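Local structure of A-adding tRNA nucleotidyltransferase (Aquifex aeolicus, 4WBY) at residues E56-L61 with V67-F72; E10-E15 with L85-A90. The protein adds the terminal adenosine to tRNAs ending in CC, using ATP and magnesium, and so completes the CCA end. All coordinates share one frame; numbering follows the deposited sequence. Where two conformers were deposited one is given.

In the fold
Both contacts lie in the catalytic head, where helices 7-22 and 54-65 pack against one mixed sheet. Contact 1 sets helix 54-65 beside the outermost strand 69-72; contact 2 sets helix 7-22 over strand 85-91, two strands further in. Their centres are about 11 Å apart, contact 1 being nested in the loop closed by contact 2. They meet directly: Leu61 CD1 rests 3.6 Å from Glu15 CD, and Leu57 CD2 is 3.6 Å from Phe89 CE2. Contact 2 is the nearer to the inferred magnesium site: the side chains of Leu85 and Leu87 are about 7 Å from those of Asp45 and Asp47, respectively, whereas that of Ala58 is about 12 Å from that of Asp47.

Contact 1: residues E56-L61 with V67-F72; sequences ELAKEL and VNVHPF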
loop_
_atom_site.group_PDB
_atom_site.type_symbol
_atom_site.label_atom_id
_atom_site.label_comp_id
_atom_site.label_asym_id
_atom_site.label_seq_id
_atom_site.Cartn_x
_atom_site.Cartn_y
_atom_site.Cartn_z
ATOM N N GLU A 56 -19.292 -11.557 21.467
ATOM C CA GLU A 56 -20.623 -12.132 21.589
ATOM C C GLU A 56 -21.601 -11.472 20.614
ATOM O O GLU A 56 -22.486 -12.138 20.081
ATOM C CB GLU A 56 -21.123 -12.046 23.030
ATOM C CG GLU A 56 -20.416 -13.032 23.968
ATOM C CD GLU A 56 -20.449 -14.486 23.476
ATOM O OE1 GLU A 56 -21.532 -14.977 23.087
ATOM O OE2 GLU A 56 -19.384 -15.144 23.483
ATOM N N LEU A 57 -21.430 -10.180 20.346
ATOM C CA LEU A 57 -22.279 -9.526 19.356
ATOM C C LEU A 57 -22.026 -10.141 17.970
ATOM O O LEU A 57 -22.965 -10.476 17.241
ATOM C CB LEU A 57 -22.035 -8.010 19.335
ATOM C CG LEU A 57 -23.036 -7.172 18.532
ATOM C CD1 LEU A 57 -23.041 -5.758 19.057
ATOM C CD2 LEU A 57 -22.729 -7.153 17.044
ATOM N N ALA A 58 -20.754 -10.286 17.617
ATOM C CA ALA A 58 -20.368 -10.862 16.329
ATOM C C ALA A 58 -20.891 -12.283 16.178
ATOM O O ALA A 58 -21.361 -12.666 15.105
ATOM C CB ALA A 58 -18.847 -10.851 16.171
ATOM N N LYS A 59 -20.787 -13.073 17.242
ATOM C CA LYS A 59 -21.225 -14.462 17.169
ATOM C C LYS A 59 -22.733 -14.546 16.918
ATOM O O LYS A 59 -23.203 -15.427 16.199
ATOM C CB LYS A 59 -20.840 -15.219 18.448
ATOM C CG LYS A 59 -19.350 -15.545 18.526
ATOM C CD LYS A 59 -18.945 -16.075 19.891
ATOM C CE LYS A 59 -19.635 -17.371 20.238
ATOM N NZ LYS A 59 -19.124 -17.889 21.542
ATOM N N GLU A 60 -23.492 -13.623 17.501
ATOM C CA GLU A 60 -24.936 -13.629 17.297
ATOM C C GLU A 60 -25.302 -13.186 15.880
ATOM O O GLU A 60 -26.176 -13.777 15.245
ATOM C CB GLU A 60 -25.628 -12.747 18.333
ATOM C CG GLU A 60 -27.137 -12.592 18.124
ATOM C CD GLU A 60 -27.905 -13.908 18.234
ATOM O OE1 GLU A 60 -27.372 -14.884 18.804
ATOM O OE2 GLU A 60 -29.055 -13.963 17.749
ATOM N N LEU A 61 -24.648 -12.138 15.386
ATOM C CA LEU A 61 -24.854 -11.726 14.006
ATOM C C LEU A 61 -24.520 -12.876 13.049
ATOM O O LEU A 61 -25.262 -13.151 12.096
ATOM C CB LEU A 61 -24.006 -10.489 13.678
ATOM C CG LEU A 61 -24.163 -9.921 12.264
ATOM C CD1 LEU A 61 -25.563 -9.328 12.054
ATOM C CD2 LEU A 61 -23.071 -8.887 11.945
ATOM N N VAL A 67 -23.124 -17.755 8.989
ATOM C CA VAL A 67 -21.729 -17.690 8.542
ATOM C C VAL A 67 -20.744 -18.051 9.646
ATOM O O VAL A 67 -21.047 -17.926 10.835
ATOM C CB VAL A 67 -21.355 -16.285 7.989
ATOM C CG1 VAL A 67 -22.212 -15.953 6.769
ATOM C CG2 VAL A 67 -21.455 -15.199 9.075
ATOM N N ASN A 68 -19.552 -18.480 9.237
ATOM C CA ASN A 68 -18.464 -18.736 10.171
ATOM C C ASN A 68 -18.027 -17.425 10.813
ATOM O O ASN A 68 -18.155 -16.346 10.215
ATOM C CB ASN A 68 -17.284 -19.411 9.456
ATOM C CG ASN A 68 -16.287 -20.059 10.423
ATOM O OD1 ASN A 68 -16.632 -20.413 11.548
ATOM N ND2 ASN A 68 -15.037 -20.208 9.978
ATOM N N VAL A 69 -17.531 -17.517 12.040
ATOM C CA VAL A 69 -16.964 -16.360 12.712
ATOM C C VAL A 69 -15.628 -16.769 13.336
ATOM O O VAL A 69 -15.449 -17.917 13.769
ATOM C CB VAL A 69 -17.950 -15.776 13.764
ATOM C CG1 VAL A 69 -18.445 -16.859 14.710
ATOM C CG2 VAL A 69 -17.322 -14.612 14.522
ATOM N N HIS A 70 -14.676 -15.841 13.308
ATOM C CA HIS A 70 -13.346 -16.039 13.867
ATOM C C HIS A 70 -13.139 -15.174 15.090
ATOM O O HIS A 70 -12.879 -13.983 14.950
ATOM C CB HIS A 70 -12.261 -15.660 12.852
ATOM C CG HIS A 70 -12.006 -16.683 11.791
ATOM N ND1 HIS A 70 -11.151 -16.444 10.736
ATOM C CD2 HIS A 70 -12.461 -17.947 11.629
ATOM C CE1 HIS A 70 -11.102 -17.514 9.963
ATOM N NE2 HIS A 70 -11.891 -18.439 10.480
ATOM N N PRO A 71 -13.241 -15.765 16.288
ATOM C CA PRO A 71 -13.039 -15.002 17.523
ATOM C C PRO A 71 -11.584 -14.950 17.960
ATOM O O PRO A 71 -10.815 -15.891 17.733
ATOM C CB PRO A 71 -13.873 -15.776 18.545
ATOM C CG PRO A 71 -13.774 -17.192 18.075
ATOM C CD PRO A 71 -13.709 -17.136 16.558
ATOM N N PHE A 72 -11.224 -13.847 18.600
ATOM C CA PHE A 72 -9.898 -13.664 19.160
ATOM C C PHE A 72 -10.027 -13.094 20.568
ATOM O O PHE A 72 -9.935 -11.884 20.759
ATOM C CB PHE A 72 -9.069 -12.749 18.262
ATOM C CG PHE A 72 -8.860 -13.296 16.881
ATOM C CD1 PHE A 72 -7.792 -14.141 16.612
ATOM C CD2 PHE A 72 -9.741 -12.993 15.856
ATOM C CE1 PHE A 72 -7.600 -14.657 15.343
ATOM C CE2 PHE A 72 -9.550 -13.507 14.584
ATOM C CZ PHE A 72 -8.479 -14.339 14.329
#
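Val69 holds CG2 anti to its backbone N and CG1 in the crowded position between N and the carbonyl carbon (chi1 52°), and this spreads its two methyls over two successive residues of the helix. CG2 approaches the methyl of Ala58, with Ala58 CB 4.4 Å away, while CG1 lies 4.1 Å from Lys59 CG. The lysine presents that carbon because its first torsion (-74°) places CG beside its own backbone N. The two side chains cross at about a right angle; beyond CG the lysine leaves the valine and bends at chi3 toward Glu56. Its contact is therefore made by the aliphatic root, and the charged tip is used on the helix itself: Lys59 NZ reaches Glu56 OE2 at 3.4 Å, a salt bridge whose hydrogen bond is weak. No hydrogen bond joins 56-61 to 67-72, and the buried surface is small, 148 Å² in all; the contact consists of light apolar packing. Ala58 lies on the buried side of the contact and Lys59 on the solvent side. Ala62, one turn beyond Ala58, also touches Val69, and Ile55 meets Pro71 farther along. Helix 54-65 thus lies against the edge strand that follows it in the chain; that strand pairs through His70 with His79 of strand 77-82, whose Ala78 and Leu80 also receive the Ala58 methyl.

Contact 2: residues E10-E15 with L85-A90; sequences EEIARE and LKLEFA
Ile12 faces strand 85-91 from helix 7-22, and its side chain divides at CB, whose bond from CA is directed toward the strand. One branch, the methyl CG2, approaches the tip of Leu87, 4.0 Å from Leu87 CD1. The other begins at CG1, anti to the carbonyl carbon (chi1 -70°), and meets the end of Leu85 at 3.9 Å from Leu85 CD1. Beyond CG1, a chi2 of -60° turns the terminal CD1 away from Leu85, which leaves the methylene to make that contact; His65 of helix 54-65 and Ile82 of strand 77-82 also border the side chain. Ile12 and Leu85 lie alongside one another, pointing opposite ways, whereas Leu87 meets the isoleucine at a slant. The two leucines, alternate residues of the strand, send their side chains to the same face of the sheet. All three are buried, and the contact contains no hydrogen bond. On the helix flank, Arg14 NE makes a nearly straight bond of 2.8 Å to Glu10 OE2, 173° at the hydrogen; the carboxylate oxygen lies in the guanidinium plane but is met from above its own plane. Tyr134 adds a hydrogen bond to Glu10 and a cation-pi contact with Arg14. Val46, between inferred magnesium ligands Asp45 and Asp47, touches Leu87, and the backbone of strand 45-51 pairs with strand 85-91. Such a helix-backed sheet carrying paired aspartates is characteristic of the nucleotidyltransferase fold.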
loop_
_atom_site.group_PDB
_atom_site.type_symbol
_atom_site.label_atom_id
_atom_site.label_comp_id
_atom_site.label_asym_id
_atom_site.label_seq_id
_atom_site.Cartn_x
_atom_site.Cartn_y
_atom_site.Cartn_z
ATOM N N GLU A 10 -26.014 -0.598 4.890
ATOM C CA GLU A 10 -27.183 -0.200 5.673
ATOM C C GLU A 10 -27.881 -1.357 6.396
ATOM O O GLU A 10 -28.156 -1.260 7.593
ATOM C CB GLU A 10 -28.172 0.534 4.757
ATOM C CG GLU A 10 -29.600 0.638 5.281
ATOM C CD GLU A 10 -29.791 1.716 6.341
ATOM O OE1 GLU A 10 -28.801 2.363 6.746
ATOM O OE2 GLU A 10 -30.953 1.916 6.770
ATOM N N GLU A 11 -28.160 -2.454 5.700
ATOM C CA GLU A 11 -28.890 -3.557 6.337
ATOM C C GLU A 11 -28.137 -4.126 7.536
ATOM O O GLU A 11 -28.715 -4.328 8.608
ATOM C CB GLU A 11 -29.183 -4.674 5.332
ATOM C CG GLU A 11 -30.240 -4.330 4.302
ATOM C CD GLU A 11 -30.717 -5.545 3.518
ATOM O OE1 GLU A 11 -30.254 -6.670 3.809
ATOM O OE2 GLU A 11 -31.555 -5.374 2.608
ATOM N N ILE A 12 -26.841 -4.359 7.372
ATOM C CA ILE A 12 -26.038 -4.897 8.460
ATOM C C ILE A 12 -25.854 -3.862 9.575
ATOM O O ILE A 12 -25.922 -4.205 10.754
ATOM C CB ILE A 12 -24.663 -5.395 7.944
ATOM C CG1 ILE A 12 -24.844 -6.660 7.102
ATOM C CG2 ILE A 12 -23.707 -5.682 9.103
ATOM C CD1 ILE A 12 -25.473 -7.827 7.858
ATOM N N ALA A 13 -25.632 -2.600 9.214
ATOM C CA ALA A 13 -25.492 -1.553 10.226
ATOM C C ALA A 13 -26.741 -1.472 11.121
ATOM O O ALA A 13 -26.637 -1.410 12.354
ATOM C CB ALA A 13 -25.232 -0.208 9.562
ATOM N N ARG A 14 -27.921 -1.482 10.500
ATOM C CA ARG A 14 -29.173 -1.468 11.252
ATOM C C ARG A 14 -29.249 -2.659 12.201
ATOM O O ARG A 14 -29.597 -2.516 13.379
ATOM C CB ARG A 14 -30.381 -1.493 10.307
ATOM C CG ARG A 14 -30.598 -0.221 9.503
ATOM C CD ARG A 14 -31.202 0.897 10.342
ATOM N NE ARG A 14 -31.442 2.070 9.510
ATOM C CZ ARG A 14 -31.969 3.206 9.952
ATOM N NH1 ARG A 14 -32.320 3.322 11.224
ATOM N NH2 ARG A 14 -32.141 4.227 9.124
ATOM N N GLU A 15 -28.931 -3.840 11.675
ATOM C CA GLU A 15 -29.030 -5.066 12.454
ATOM C C GLU A 15 -28.040 -5.080 13.616
ATOM O O GLU A 15 -28.370 -5.533 14.710
ATOM C CB GLU A 15 -28.808 -6.283 11.561
ATOM C CG GLU A 15 -29.044 -7.598 12.286
ATOM C CD GLU A 15 -29.021 -8.788 11.357
ATOM O OE1 GLU A 15 -28.573 -8.628 10.205
ATOM O OE2 GLU A 15 -29.428 -9.879 11.792
ATOM N N LEU A 85 -19.360 -8.315 2.201
ATOM C CA LEU A 85 -18.917 -7.494 3.333
ATOM C C LEU A 85 -17.995 -8.229 4.297
ATOM O O LEU A 85 -18.381 -9.239 4.882
ATOM C CB LEU A 85 -20.118 -6.987 4.123
ATOM C CG LEU A 85 -20.987 -5.938 3.455
ATOM C CD1 LEU A 85 -22.240 -5.739 4.299
ATOM C CD2 LEU A 85 -20.217 -4.635 3.318
ATOM N N LYS A 86 -16.794 -7.704 4.489
ATOM C CA LYS A 86 -15.891 -8.227 5.509
ATOM C C LYS A 86 -16.039 -7.375 6.754
ATOM O O LYS A 86 -15.811 -6.161 6.709
ATOM C CB LYS A 86 -14.441 -8.230 5.021
ATOM C CG LYS A 86 -14.218 -9.198 3.873
ATOM C CD LYS A 86 -12.772 -9.178 3.397
ATOM C CE LYS A 86 -11.828 -9.649 4.491
ATOM N NZ LYS A 86 -10.420 -9.754 4.014
ATOM N N LEU A 87 -16.430 -8.011 7.853
ATOM C CA LEU A 87 -16.739 -7.309 9.087
ATOM C C LEU A 87 -15.747 -7.620 10.201
ATOM O O LEU A 87 -15.358 -8.772 10.413
ATOM C CB LEU A 87 -18.154 -7.666 9.553
ATOM C CG LEU A 87 -19.263 -7.527 8.510
ATOM C CD1 LEU A 87 -20.561 -8.078 9.076
ATOM C CD2 LEU A 87 -19.428 -6.079 8.048
ATOM N N GLU A 88 -15.351 -6.582 10.923
ATOM C CA GLU A 88 -14.573 -6.742 12.139
ATOM C C GLU A 88 -15.327 -6.100 13.290
ATOM O O GLU A 88 -15.858 -4.998 13.143
ATOM C CB GLU A 88 -13.192 -6.107 12.007
ATOM C CG GLU A 88 -12.445 -6.066 13.326
ATOM C CD GLU A 88 -11.180 -5.245 13.257
ATOM O OE1 GLU A 88 -10.248 -5.668 12.543
ATOM O OE2 GLU A 88 -11.118 -4.178 13.913
ATOM N N PHE A 89 -15.371 -6.791 14.426
ATOM C CA PHE A 89 -15.965 -6.273 15.649
ATOM C C PHE A 89 -14.912 -6.259 16.741
ATOM O O PHE A 89 -14.307 -7.288 17.028
ATOM C CB PHE A 89 -17.165 -7.123 16.076
ATOM C CG PHE A 89 -18.324 -7.013 15.148
ATOM C CD1 PHE A 89 -18.395 -7.799 14.009
ATOM C CD2 PHE A 89 -19.332 -6.097 15.390
ATOM C CE1 PHE A 89 -19.458 -7.678 13.143
ATOM C CE2 PHE A 89 -20.393 -5.968 14.521
ATOM C CZ PHE A 89 -20.460 -6.763 13.404
ATOM N N ALA A 90 -14.691 -5.099 17.342
ATOM C CA ALA A 90 -13.677 -4.956 18.376
ATOM C C ALA A 90 -14.279 -4.344 19.622
ATOM O O ALA A 90 -15.121 -3.463 19.547
ATOM C CB ALA A 90 -12.503 -4.103 17.882
#